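Local coordinates for thioesterase superfamily protein (Sulfolobus solfataricus, PDB 2GF6) that probably hydrolyses fatty acyl-CoA thioesters, as a putative thioesterase of the 4-hydroxybenzoyl-CoA thioesterase family, at the interface of chains A and B and the interface of chains C and A. Sequence-based numbering; all coordinates share one arbitrary frame. Chains: chain A/B/C, Conserved hypothetical protein.

Contact 1: the interface of chains A and B. Residues chain A 15, 18-20, 22; chain B 18-20.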
loop_
_atom_site.group_PDB
_atom_site.type_symbol
_atom_site.label_atom_id
_atom_site.label_comp_id
_atom_site.label_asym_id
_atom_site.label_seq_id
_atom_site.Cartn_x
_atom_site.Cartn_y
_atom_site.Cartn_z
ATOM N N ILE A 15 9.732 5.947 -3.883
ATOM C CA ILE A 15 8.654 6.955 -3.820
ATOM C C ILE A 15 7.473 6.394 -3.041
ATOM O O ILE A 15 6.849 7.076 -2.235
ATOM C CB ILE A 15 8.255 7.466 -5.248
ATOM C CG1 ILE A 15 7.222 8.595 -5.169
ATOM C CG2 ILE A 15 7.763 6.363 -6.130
ATOM C CD1 ILE A 15 7.739 9.848 -4.513
ATOM N N THR A 18 7.133 6.424 0.802
ATOM C CA THR A 18 6.899 7.715 1.422
ATOM C C THR A 18 5.450 8.180 1.332
ATOM O O THR A 18 4.712 7.793 0.432
ATOM C CB THR A 18 7.787 8.803 0.797
ATOM O OG1 THR A 18 7.405 9.057 -0.580
ATOM C CG2 THR A 18 9.236 8.369 0.889
ATOM N N ASP A 19 5.068 9.025 2.280
ATOM C CA ASP A 19 3.828 9.741 2.213
ATOM C C ASP A 19 4.190 11.200 2.171
ATOM O O ASP A 19 5.367 11.540 2.002
ATOM C CB ASP A 19 2.860 9.373 3.371
ATOM C CG ASP A 19 3.388 9.729 4.740
ATOM O OD1 ASP A 19 4.259 10.648 4.860
ATOM O OD2 ASP A 19 2.901 9.082 5.703
ATOM N N ALA A 20 3.192 12.071 2.303
ATOM C CA ALA A 20 3.375 13.544 2.084
ATOM C C ALA A 20 4.145 14.256 3.162
ATOM O O ALA A 20 4.548 15.437 2.994
ATOM C CB ALA A 20 2.058 14.208 1.916
ATOM N N GLY A 22 7.048 13.198 3.627
ATOM C CA GLY A 22 8.372 13.176 3.017
ATOM C C GLY A 22 9.331 12.259 3.741
ATOM O O GLY A 22 10.531 12.346 3.558
ATOM N N THR B 18 -1.191 9.558 -0.131
ATOM C CA THR B 18 -0.155 10.425 -0.660
ATOM C C THR B 18 1.244 9.824 -0.577
ATOM O O THR B 18 1.526 8.984 0.272
ATOM C CB THR B 18 -0.135 11.779 0.067
ATOM O OG1 THR B 18 0.282 11.620 1.448
ATOM C CG2 THR B 18 -1.513 12.403 -0.017
ATOM N N ASP B 19 2.110 10.282 -1.469
ATOM C CA ASP B 19 3.515 10.008 -1.384
ATOM C C ASP B 19 4.191 11.342 -1.224
ATOM O O ASP B 19 3.516 12.354 -0.998
ATOM C CB ASP B 19 4.040 9.185 -2.592
ATOM C CG ASP B 19 3.910 9.899 -3.916
ATOM O OD1 ASP B 19 3.852 11.169 -3.944
ATOM O OD2 ASP B 19 3.883 9.164 -4.937
ATOM N N ALA B 20 5.519 11.358 -1.320
ATOM C CA ALA B 20 6.334 12.573 -0.988
ATOM C C ALA B 20 6.245 13.691 -1.989
ATOM O O ALA B 20 6.705 14.833 -1.724
ATOM C CB ALA B 20 7.761 12.201 -0.807
#
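A:Asp19 and B:Asp19 meet backbone to backbone where two copies of one loop cross. Their CA atoms lie 3.6 Å apart. The loop belongs to the hot-dog fold of the 4-hydroxybenzoyl-CoA thioesterase family. Its Asp-Ala-Gln-Gly stretch resembles the family's active-site loop, so Asp19 is probably the catalytic aspartate. Beside this centre, the methyl CB of B:Ala20 packs on A:Thr18, 3.8 Å from its CB. The same methyl touches CA of A:Gly22 at 4.0 Å. A:Ala20 CB packs on B:Thr18 in the same way, as the two-fold symmetry requires. Further out, the side chains of A:Ile15 and B:Asp19 cross obliquely. The methylene CG1 of A:Ile15 lies 3.4 Å from the carboxylate oxygen OD2 of B:Asp19. This is a packing contact, and the terminal methyl CD1 extends it along the carboxylate. B:Asp19 also rests its CB on the backbone oxygen O of A:Thr18, at 3.4 Å. At the polar rim, each Thr18 hydroxyl faces the amide of the other chain's Ala20. B:Ala20 N gives a weak hydrogen bond to A:Thr18 OG1 at 3.1 Å, bent to 133° at the hydrogen. A:Ala20 N repeats it to B:Thr18 OG1. A:Thr18 OG1 sits between its own backbone N and carbonyl carbon (chi1 67°). From there it donates to A:Ile15 O at 2.6 Å, with a C=O...donor angle of 136°, the donor tilted a little from the carbonyl plane. With its hydrogen given to A:Ile15 O, the hydroxyl probably meets the partner amide as an acceptor.

Contact 2: the interface of chains C and A. Residues chain C 26-27, 30, 33, 63, 67; chain A 26-27, 30, 33, 63, 67.
The phenol oxygen OH of C:Tyr67 hydrogen-bonds OG of A:Ser63 at 3.0 Å and also holds water 1. Both partners lie at the edge of the C:Tyr67 ring, in its plane. Water 1 in turn binds A:Tyr26 OH at 2.6 Å and the backbone oxygen of C:Tyr26. In the twin bond, C:Ser63 OG meets A:Tyr67 OH at 2.7 Å. On the helix side of these bonds the rings of C:Tyr26 and A:Tyr26 stack across the interface. Their centroids are 4.5 Å apart and their planes differ by 9°. Each CG is anti to its backbone N (chi1 -172° in C:Tyr26), which sends the ring out from the first turn of its helix toward the other chain. On the face of C:Tyr26 turned away from its stacking partner, A:Phe33 brings the edge of its ring, CZ foremost, with the planes at 89°. The side chains of A:Tyr26 and C:Tyr30 run alongside each other, pointing opposite ways, and C:Tyr26 and A:Tyr30 do the same. A:Tyr26 CB sits over the face of C:Tyr30, 3.9 Å from the ring centroid. The methyls CB of C:Ala27 and A:Ala27 touch at 3.8 Å. Water 3 links C:Tyr26 N, at the helix start, to A:Tyr30 OH, which it meets at 2.8 Å. Tyr26 and Tyr67 also line a coenzyme A pocket. The site joins helix 26-45 and strand 56-67 of chain C to helix 26-44 and strand 56-67 of chain A in the deposited tetramer, and may help shape that pocket.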
loop_
_atom_site.group_PDB
_atom_site.type_symbol
_atom_site.label_atom_id
_atom_site.label_comp_id
_atom_site.label_asym_id
_atom_site.label_seq_id
_atom_site.Cartn_x
_atom_site.Cartn_y
_atom_site.Cartn_z
ATOM N N TYR C 26 -0.732 -6.063 7.831
ATOM C CA TYR C 26 -0.155 -5.052 8.699
ATOM C C TYR C 26 -0.589 -3.641 8.421
ATOM O O TYR C 26 -0.827 -2.888 9.376
ATOM C CB TYR C 26 1.358 -5.080 8.530
ATOM C CG TYR C 26 2.222 -4.252 9.462
ATOM C CD1 TYR C 26 2.536 -4.708 10.733
ATOM C CD2 TYR C 26 2.832 -3.096 9.023
ATOM C CE1 TYR C 26 3.363 -4.014 11.569
ATOM C CE2 TYR C 26 3.702 -2.366 9.869
ATOM C CZ TYR C 26 3.958 -2.845 11.143
ATOM O OH TYR C 26 4.794 -2.203 12.000
ATOM N N ALA C 27 -0.616 -3.245 7.150
ATOM C CA ALA C 27 -0.869 -1.843 6.792
ATOM C C ALA C 27 -2.334 -1.564 6.925
ATOM O O ALA C 27 -2.745 -0.435 7.102
ATOM C CB ALA C 27 -0.410 -1.550 5.328
ATOM N N TYR C 30 -3.166 0.090 10.158
ATOM C CA TYR C 30 -2.807 1.506 10.064
ATOM C C TYR C 30 -3.894 2.271 9.360
ATOM O O TYR C 30 -4.167 3.414 9.696
ATOM C CB TYR C 30 -1.489 1.651 9.295
ATOM C CG TYR C 30 -0.987 3.087 9.022
ATOM C CD1 TYR C 30 -0.271 3.797 9.979
ATOM C CD2 TYR C 30 -1.199 3.697 7.798
ATOM C CE1 TYR C 30 0.183 5.089 9.727
ATOM C CE2 TYR C 30 -0.766 4.979 7.542
ATOM C CZ TYR C 30 -0.064 5.670 8.496
ATOM O OH TYR C 30 0.425 6.956 8.218
ATOM N N PHE C 33 -6.607 2.650 12.159
ATOM C CA PHE C 33 -6.385 3.467 13.339
ATOM C C PHE C 33 -6.127 4.937 12.951
ATOM O O PHE C 33 -6.595 5.864 13.649
ATOM C CB PHE C 33 -5.375 2.810 14.314
ATOM C CG PHE C 33 -3.938 2.765 13.856
ATOM C CD1 PHE C 33 -3.221 3.926 13.563
ATOM C CD2 PHE C 33 -3.249 1.564 13.866
ATOM C CE1 PHE C 33 -1.874 3.872 13.199
ATOM C CE2 PHE C 33 -1.896 1.508 13.509
ATOM C CZ PHE C 33 -1.213 2.669 13.183
ATOM N N SER C 63 5.060 2.339 17.675
ATOM C CA SER C 63 3.810 1.624 17.425
ATOM C C SER C 63 3.846 0.244 18.038
ATOM O O SER C 63 4.879 -0.367 18.119
ATOM C CB SER C 63 3.468 1.538 15.927
ATOM O OG SER C 63 4.554 1.017 15.165
ATOM N N TYR C 67 -2.487 -9.023 17.838
ATOM C CA TYR C 67 -3.513 -9.469 16.925
ATOM C C TYR C 67 -4.078 -10.769 17.459
ATOM O O TYR C 67 -3.500 -11.829 17.249
ATOM C CB TYR C 67 -2.913 -9.675 15.542
ATOM C CG TYR C 67 -2.105 -8.491 15.059
ATOM C CD1 TYR C 67 -0.761 -8.373 15.364
ATOM C CD2 TYR C 67 -2.685 -7.491 14.293
ATOM C CE1 TYR C 67 -0.009 -7.292 14.928
ATOM C CE2 TYR C 67 -1.931 -6.372 13.847
ATOM C CZ TYR C 67 -0.596 -6.293 14.155
ATOM O OH TYR C 67 0.169 -5.213 13.729
ATOM N N TYR A 26 4.620 3.969 7.733
ATOM C CA TYR A 26 4.433 2.776 8.563
ATOM C C TYR A 26 4.577 1.483 7.758
ATOM O O TYR A 26 5.180 0.525 8.240
ATOM C CB TYR A 26 3.033 2.869 9.210
ATOM C CG TYR A 26 2.604 1.761 10.189
ATOM C CD1 TYR A 26 2.942 1.824 11.539
ATOM C CD2 TYR A 26 1.836 0.693 9.761
ATOM C CE1 TYR A 26 2.572 0.831 12.420
ATOM C CE2 TYR A 26 1.437 -0.314 10.640
ATOM C CZ TYR A 26 1.811 -0.257 11.960
ATOM O OH TYR A 26 1.391 -1.258 12.825
ATOM N N ALA A 27 4.013 1.446 6.558
ATOM C CA ALA A 27 3.984 0.194 5.756
ATOM C C ALA A 27 5.321 -0.036 5.059
ATOM O O ALA A 27 5.643 -1.144 4.644
ATOM C CB ALA A 27 2.912 0.266 4.720
ATOM N N TYR A 30 7.484 -2.316 7.125
ATOM C CA TYR A 30 7.046 -3.721 6.940
ATOM C C TYR A 30 7.569 -4.403 5.668
ATOM O O TYR A 30 7.830 -5.622 5.625
ATOM C CB TYR A 30 5.527 -3.749 6.968
ATOM C CG TYR A 30 4.867 -5.052 6.609
ATOM C CD1 TYR A 30 4.787 -6.098 7.531
ATOM C CD2 TYR A 30 4.284 -5.230 5.364
ATOM C CE1 TYR A 30 4.164 -7.309 7.210
ATOM C CE2 TYR A 30 3.662 -6.474 5.027
ATOM C CZ TYR A 30 3.598 -7.495 5.958
ATOM O OH TYR A 30 2.950 -8.711 5.636
ATOM N N PHE A 33 11.263 -4.999 6.742
ATOM C CA PHE A 33 11.424 -6.120 7.664
ATOM C C PHE A 33 10.817 -7.402 7.107
ATOM O O PHE A 33 11.337 -8.528 7.370
ATOM C CB PHE A 33 11.054 -5.738 9.122
ATOM C CG PHE A 33 9.586 -5.692 9.441
ATOM C CD1 PHE A 33 8.771 -6.830 9.320
ATOM C CD2 PHE A 33 9.037 -4.528 9.995
ATOM C CE1 PHE A 33 7.424 -6.783 9.663
ATOM C CE2 PHE A 33 7.716 -4.475 10.344
ATOM C CZ PHE A 33 6.889 -5.610 10.202
ATOM N N SER A 63 3.315 -6.918 17.114
ATOM C CA SER A 63 4.316 -6.112 16.470
ATOM C C SER A 63 4.628 -4.870 17.262
ATOM O O SER A 63 3.795 -4.366 17.990
ATOM C CB SER A 63 3.898 -5.801 15.037
ATOM O OG SER A 63 2.871 -4.851 15.000
ATOM N N TYR A 67 10.566 4.458 16.382
ATOM C CA TYR A 67 11.147 5.152 15.230
ATOM C C TYR A 67 11.993 6.315 15.709
ATOM O O TYR A 67 11.470 7.396 15.978
ATOM C CB TYR A 67 10.028 5.627 14.293
ATOM C CG TYR A 67 8.982 4.566 13.981
ATOM C CD1 TYR A 67 7.861 4.409 14.787
ATOM C CD2 TYR A 67 9.127 3.704 12.895
ATOM C CE1 TYR A 67 6.902 3.420 14.501
ATOM C CE2 TYR A 67 8.177 2.729 12.615
ATOM C CZ TYR A 67 7.072 2.591 13.410
ATOM O OH TYR A 67 6.129 1.611 13.117
HETATM O O HOH W 1 -0.319 -2.955 11.986
HETATM O O HOH W 2 3.182 6.274 8.626
HETATM O O HOH W 3 0.744 -8.739 7.364
#

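The centres of the C-alpha atoms of contact 1 and contact 2 are about 16 Å apart. They share no residue, but both use chain A. Contact 1 uses the 3-10 helix 15-17 and the loop after it. That loop leads into helix 26-44, which contact 2 uses together with strand 56-67. The segment from the 3-10 helix into helix 26-44 thus takes part in both interfaces; strand 56-67 adds to the second. Both interfaces are two-fold symmetric, which fits the four copies of the deposited assembly. The coenzyme A pocket includes residues just after the probable active-site loop, so both interfaces may help hold this region in place.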